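Local coordinates for glycosyltransferase-stabilizing protein Gtf2 (Streptococcus gordonii, PDB 5E9T) that pairs with the glycosyltransferase GtfA, binds the serine-rich adhesin GspB and is required for its O-glycosylation, which begins with GlcNAc taken from UDP-GlcNAc, at residues L384-F396 against R419-D431. Sequence-based numbering, arbitrary orientation.
Sequences LHDRHYIAQQHIF and RSALQAQGRHAND
His-428, in the last turn of helix 415-428, meets the carbonyls of His-388 and Ile-390. With CG anti to the backbone N (chi1 -180°), its imidazole reaches the type I turn Arg-387 to Ile-390. ND1 donates to His-388 O (2.6 Å), which lies in the ring plane, although the N-H...O angle is a bent 136° and the donor sits above the carbonyl plane. Ile-390 O rests over the centre of one ring face, 3.1 Å from its plane, without bonding to it. The tight part follows alongside. Ala-391 CB touches Ala-424 CB (4.1 Å), and Gln-425 CB packs on Tyr-389 O (3.5 Å). OE1 of Gln-425 accepts from Ile-377 N and NE2 donates to Leu-375 O, tying the helix to the start of strand 376-379, while Tyr-389 stacks on Phe-371. Further up the helix, Ala-421 CB meets the His-394 ring at its edge, 3.4 Å from NE2. On the looser solvent side, the exposed side chains of His-388 and Gln-392 stay more than 5 Å from segment 419-431. The chemistry implies a seam of small side chains and backbone carbonyls with one hydrogen bond across it, consistent with a proton on His-428 ND1.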
loop_
_atom_site.group_PDB
_atom_site.type_symbol
_atom_site.label_atom_id
_atom_site.label_comp_id
_atom_site.label_asym_id
_atom_site.label_seq_id
_atom_site.Cartn_x
_atom_site.Cartn_y
_atom_site.Cartn_z
ATOM N N LEU B 384 -37.884 -5.139 -15.921
ATOM C CA LEU B 384 -36.620 -4.621 -16.389
ATOM C C LEU B 384 -36.940 -3.653 -17.520
ATOM O O LEU B 384 -37.665 -4.002 -18.458
ATOM C CB LEU B 384 -35.714 -5.775 -16.820
ATOM C CG LEU B 384 -35.294 -6.689 -15.644
ATOM C CD1 LEU B 384 -36.425 -7.425 -14.932
ATOM C CD2 LEU B 384 -34.339 -7.728 -16.109
ATOM N N HIS B 385 -36.491 -2.408 -17.379
ATOM C CA HIS B 385 -36.733 -1.377 -18.387
ATOM C C HIS B 385 -36.096 -1.889 -19.672
ATOM O O HIS B 385 -35.103 -2.590 -19.593
ATOM C CB HIS B 385 -36.144 -0.033 -17.946
ATOM C CG HIS B 385 -36.339 0.263 -16.491
ATOM N ND1 HIS B 385 -37.526 0.742 -15.977
ATOM C CD2 HIS B 385 -35.495 0.146 -15.439
ATOM C CE1 HIS B 385 -37.404 0.906 -14.672
ATOM N NE2 HIS B 385 -36.181 0.552 -14.320
ATOM N N ASP B 386 -36.600 -1.524 -20.850
ATOM C CA ASP B 386 -37.420 -0.343 -21.064
ATOM C C ASP B 386 -38.904 -0.488 -20.771
ATOM O O ASP B 386 -39.527 -1.506 -21.072
ATOM C CB ASP B 386 -37.244 0.117 -22.509
ATOM C CG ASP B 386 -35.787 0.210 -22.914
ATOM O OD1 ASP B 386 -35.017 -0.709 -22.564
ATOM O OD2 ASP B 386 -35.411 1.205 -23.568
ATOM N N ARG B 387 -39.448 0.560 -20.156
ATOM C CA ARG B 387 -40.882 0.794 -20.133
ATOM C C ARG B 387 -41.389 1.337 -21.456
ATOM O O ARG B 387 -42.607 1.411 -21.649
ATOM C CB ARG B 387 -41.236 1.787 -19.032
ATOM C CG ARG B 387 -40.331 1.707 -17.834
ATOM C CD ARG B 387 -41.094 2.067 -16.593
ATOM N NE ARG B 387 -40.594 1.339 -15.440
ATOM C CZ ARG B 387 -41.375 0.865 -14.480
ATOM N NH1 ARG B 387 -42.687 1.037 -14.553
ATOM N NH2 ARG B 387 -40.848 0.209 -13.457
ATOM N N HIS B 388 -40.480 1.744 -22.348
ATOM C CA HIS B 388 -40.887 2.322 -23.622
ATOM C C HIS B 388 -41.816 1.384 -24.388
ATOM O O HIS B 388 -42.802 1.828 -24.986
ATOM C CB HIS B 388 -39.653 2.645 -24.478
ATOM C CG HIS B 388 -38.657 3.562 -23.828
ATOM N ND1 HIS B 388 -37.516 3.101 -23.208
ATOM C CD2 HIS B 388 -38.606 4.914 -23.746
ATOM C CE1 HIS B 388 -36.817 4.124 -22.749
ATOM N NE2 HIS B 388 -37.457 5.236 -23.063
ATOM N N TYR B 389 -41.516 0.082 -24.384
ATOM C CA TYR B 389 -42.116 -0.860 -25.324
ATOM C C TYR B 389 -43.271 -1.676 -24.760
ATOM O O TYR B 389 -43.804 -2.530 -25.478
ATOM C CB TYR B 389 -41.053 -1.820 -25.860
ATOM C CG TYR B 389 -39.809 -1.123 -26.343
ATOM C CD1 TYR B 389 -38.602 -1.769 -26.372
ATOM C CD2 TYR B 389 -39.845 0.176 -26.784
ATOM C CE1 TYR B 389 -37.460 -1.130 -26.804
ATOM C CE2 TYR B 389 -38.709 0.819 -27.218
ATOM C CZ TYR B 389 -37.518 0.162 -27.232
ATOM O OH TYR B 389 -36.382 0.802 -27.673
ATOM N N ILE B 390 -43.665 -1.478 -23.507
ATOM C CA ILE B 390 -44.771 -2.236 -22.935
ATOM C C ILE B 390 -45.932 -1.288 -22.685
ATOM O O ILE B 390 -45.762 -0.212 -22.097
ATOM C CB ILE B 390 -44.363 -2.998 -21.660
ATOM C CG1 ILE B 390 -45.456 -3.999 -21.280
ATOM C CG2 ILE B 390 -44.056 -2.049 -20.510
ATOM C CD1 ILE B 390 -45.149 -4.825 -20.061
ATOM N N ALA B 391 -47.106 -1.680 -23.164
ATOM C CA ALA B 391 -48.290 -0.858 -23.004
ATOM C C ALA B 391 -48.822 -0.954 -21.581
ATOM O O ALA B 391 -48.613 -1.942 -20.875
ATOM C CB ALA B 391 -49.374 -1.284 -23.992
ATOM N N GLN B 392 -49.522 0.104 -21.169
ATOM C CA GLN B 392 -50.165 0.140 -19.862
ATOM C C GLN B 392 -51.124 -1.026 -19.673
ATOM O O GLN B 392 -51.194 -1.610 -18.585
ATOM C CB GLN B 392 -50.921 1.453 -19.702
ATOM C CG GLN B 392 -51.427 1.717 -18.305
ATOM C CD GLN B 392 -50.362 2.271 -17.404
ATOM O OE1 GLN B 392 -49.514 1.543 -16.894
ATOM N NE2 GLN B 392 -50.403 3.576 -17.193
ATOM N N GLN B 393 -51.903 -1.356 -20.706
ATOM C CA GLN B 393 -52.923 -2.394 -20.559
ATOM C C GLN B 393 -52.280 -3.730 -20.229
ATOM O O GLN B 393 -52.860 -4.573 -19.528
ATOM C CB GLN B 393 -53.722 -2.500 -21.853
ATOM C CG GLN B 393 -54.117 -1.140 -22.407
ATOM C CD GLN B 393 -53.281 -0.734 -23.602
ATOM O OE1 GLN B 393 -52.912 -1.568 -24.412
ATOM N NE2 GLN B 393 -52.986 0.556 -23.718
ATOM N N HIS B 394 -51.069 -3.918 -20.730
ATOM C CA HIS B 394 -50.307 -5.146 -20.621
ATOM C C HIS B 394 -49.557 -5.276 -19.296
ATOM O O HIS B 394 -49.358 -6.403 -18.819
ATOM C CB HIS B 394 -49.386 -5.217 -21.846
ATOM C CG HIS B 394 -50.136 -5.442 -23.124
ATOM N ND1 HIS B 394 -51.081 -4.561 -23.605
ATOM C CD2 HIS B 394 -50.132 -6.490 -23.980
ATOM C CE1 HIS B 394 -51.591 -5.043 -24.727
ATOM N NE2 HIS B 394 -51.033 -6.215 -24.974
ATOM N N ILE B 395 -49.173 -4.157 -18.674
ATOM C CA ILE B 395 -48.401 -4.210 -17.437
ATOM C C ILE B 395 -49.298 -4.628 -16.276
ATOM O O ILE B 395 -50.517 -4.413 -16.284
ATOM C CB ILE B 395 -47.727 -2.856 -17.147
ATOM C CG1 ILE B 395 -46.724 -2.988 -15.998
ATOM C CG2 ILE B 395 -48.759 -1.810 -16.772
ATOM C CD1 ILE B 395 -45.546 -2.059 -16.099
ATOM N N PHE B 396 -48.685 -5.217 -15.255
ATOM C CA PHE B 396 -49.400 -5.699 -14.087
ATOM C C PHE B 396 -48.775 -5.123 -12.832
ATOM O O PHE B 396 -47.683 -4.553 -12.863
ATOM C CB PHE B 396 -49.364 -7.218 -14.007
ATOM C CG PHE B 396 -49.905 -7.880 -15.206
ATOM C CD1 PHE B 396 -51.062 -7.421 -15.798
ATOM C CD2 PHE B 396 -49.202 -8.900 -15.806
ATOM C CE1 PHE B 396 -51.547 -8.016 -16.934
ATOM C CE2 PHE B 396 -49.662 -9.474 -16.941
ATOM C CZ PHE B 396 -50.840 -9.042 -17.510
ATOM N N ARG B 419 -53.683 -8.914 -32.803
ATOM C CA ARG B 419 -53.426 -7.750 -33.646
ATOM C C ARG B 419 -53.863 -6.471 -32.942
ATOM O O ARG B 419 -53.258 -5.414 -33.131
ATOM C CB ARG B 419 -54.152 -7.897 -34.988
ATOM C CG ARG B 419 -53.743 -6.873 -36.036
ATOM C CD ARG B 419 -54.488 -7.074 -37.348
ATOM N NE ARG B 419 -54.212 -8.377 -37.947
ATOM C CZ ARG B 419 -54.351 -8.647 -39.241
ATOM N NH1 ARG B 419 -54.756 -7.700 -40.076
ATOM N NH2 ARG B 419 -54.082 -9.862 -39.702
ATOM N N SER B 420 -54.916 -6.564 -32.127
ATOM C CA SER B 420 -55.177 -5.550 -31.112
ATOM C C SER B 420 -53.954 -5.317 -30.230
ATOM O O SER B 420 -53.398 -4.213 -30.189
ATOM C CB SER B 420 -56.381 -5.968 -30.264
ATOM O OG SER B 420 -56.332 -5.366 -28.982
ATOM N N ALA B 421 -53.525 -6.363 -29.513
ATOM C CA ALA B 421 -52.530 -6.212 -28.451
ATOM C C ALA B 421 -51.218 -5.626 -28.965
ATOM O O ALA B 421 -50.558 -4.859 -28.253
ATOM C CB ALA B 421 -52.277 -7.564 -27.781
ATOM N N LEU B 422 -50.809 -5.981 -30.184
ATOM C CA LEU B 422 -49.520 -5.494 -30.671
ATOM C C LEU B 422 -49.621 -4.119 -31.305
ATOM O O LEU B 422 -48.587 -3.527 -31.633
ATOM C CB LEU B 422 -48.879 -6.475 -31.658
ATOM C CG LEU B 422 -48.729 -7.898 -31.139
ATOM C CD1 LEU B 422 -47.610 -8.657 -31.839
ATOM C CD2 LEU B 422 -48.484 -7.851 -29.670
ATOM N N GLN B 423 -50.832 -3.611 -31.502
ATOM C CA GLN B 423 -51.006 -2.185 -31.704
ATOM C C GLN B 423 -51.120 -1.442 -30.387
ATOM O O GLN B 423 -50.957 -0.220 -30.362
ATOM C CB GLN B 423 -52.236 -1.917 -32.572
ATOM C CG GLN B 423 -52.157 -2.554 -33.950
ATOM C CD GLN B 423 -50.890 -2.186 -34.710
ATOM O OE1 GLN B 423 -50.261 -1.158 -34.448
ATOM N NE2 GLN B 423 -50.504 -3.037 -35.654
ATOM N N ALA B 424 -51.376 -2.159 -29.296
ATOM C CA ALA B 424 -51.353 -1.541 -27.979
ATOM C C ALA B 424 -49.927 -1.197 -27.566
ATOM O O ALA B 424 -49.633 -0.052 -27.203
ATOM C CB ALA B 424 -52.004 -2.478 -26.970
ATOM N N GLN B 425 -49.024 -2.181 -27.622
ATOM C CA GLN B 425 -47.610 -1.894 -27.412
ATOM C C GLN B 425 -47.006 -1.197 -28.623
ATOM O O GLN B 425 -46.008 -0.479 -28.490
ATOM C CB GLN B 425 -46.851 -3.184 -27.093
ATOM C CG GLN B 425 -46.217 -3.855 -28.303
ATOM C CD GLN B 425 -45.425 -5.096 -27.938
ATOM O OE1 GLN B 425 -45.563 -5.634 -26.840
ATOM N NE2 GLN B 425 -44.581 -5.550 -28.858
ATOM N N GLY B 426 -47.593 -1.394 -29.805
ATOM C CA GLY B 426 -47.143 -0.655 -30.971
ATOM C C GLY B 426 -47.409 0.832 -30.846
ATOM O O GLY B 426 -46.566 1.655 -31.214
ATOM N N ARG B 427 -48.584 1.198 -30.322
ATOM C CA ARG B 427 -48.881 2.605 -30.066
ATOM C C ARG B 427 -48.028 3.155 -28.938
ATOM O O ARG B 427 -47.523 4.279 -29.025
ATOM C CB ARG B 427 -50.356 2.788 -29.714
ATOM C CG ARG B 427 -51.269 2.742 -30.908
ATOM C CD ARG B 427 -52.712 2.494 -30.504
ATOM N NE ARG B 427 -53.442 1.852 -31.584
ATOM C CZ ARG B 427 -53.451 2.275 -32.839
ATOM N NH1 ARG B 427 -52.764 3.354 -33.203
ATOM N NH2 ARG B 427 -54.157 1.614 -33.748
ATOM N N HIS B 428 -47.890 2.385 -27.857
ATOM C CA HIS B 428 -47.210 2.885 -26.671
ATOM C C HIS B 428 -45.774 3.288 -26.972
ATOM O O HIS B 428 -45.264 4.248 -26.386
ATOM C CB HIS B 428 -47.242 1.835 -25.566
ATOM C CG HIS B 428 -46.563 2.275 -24.308
ATOM N ND1 HIS B 428 -45.192 2.337 -24.187
ATOM C CD2 HIS B 428 -47.066 2.689 -23.122
ATOM C CE1 HIS B 428 -44.878 2.767 -22.978
ATOM N NE2 HIS B 428 -45.997 2.985 -22.311
ATOM N N ALA B 429 -45.115 2.578 -27.884
ATOM C CA ALA B 429 -43.774 2.942 -28.314
ATOM C C ALA B 429 -43.789 4.034 -29.370
ATOM O O ALA B 429 -42.725 4.388 -29.890
ATOM C CB ALA B 429 -43.033 1.715 -28.847
ATOM N N ASN B 430 -44.973 4.548 -29.707
ATOM C CA ASN B 430 -45.130 5.658 -30.644
ATOM C C ASN B 430 -44.633 5.285 -32.034
ATOM O O ASN B 430 -43.928 6.051 -32.695
ATOM C CB ASN B 430 -44.442 6.917 -30.124
ATOM C CG ASN B 430 -45.014 7.364 -28.809
ATOM O OD1 ASN B 430 -45.235 6.560 -27.905
ATOM N ND2 ASN B 430 -45.325 8.640 -28.716
ATOM N N ASP B 431 -45.012 4.092 -32.475
ATOM C CA ASP B 431 -44.720 3.667 -33.832
ATOM C C ASP B 431 -45.546 4.485 -34.815
ATOM O O ASP B 431 -46.748 4.687 -34.617
ATOM C CB ASP B 431 -45.011 2.178 -33.997
ATOM C CG ASP B 431 -44.556 1.643 -35.336
ATOM O OD1 ASP B 431 -43.742 2.317 -36.002
ATOM O OD2 ASP B 431 -45.010 0.546 -35.724
#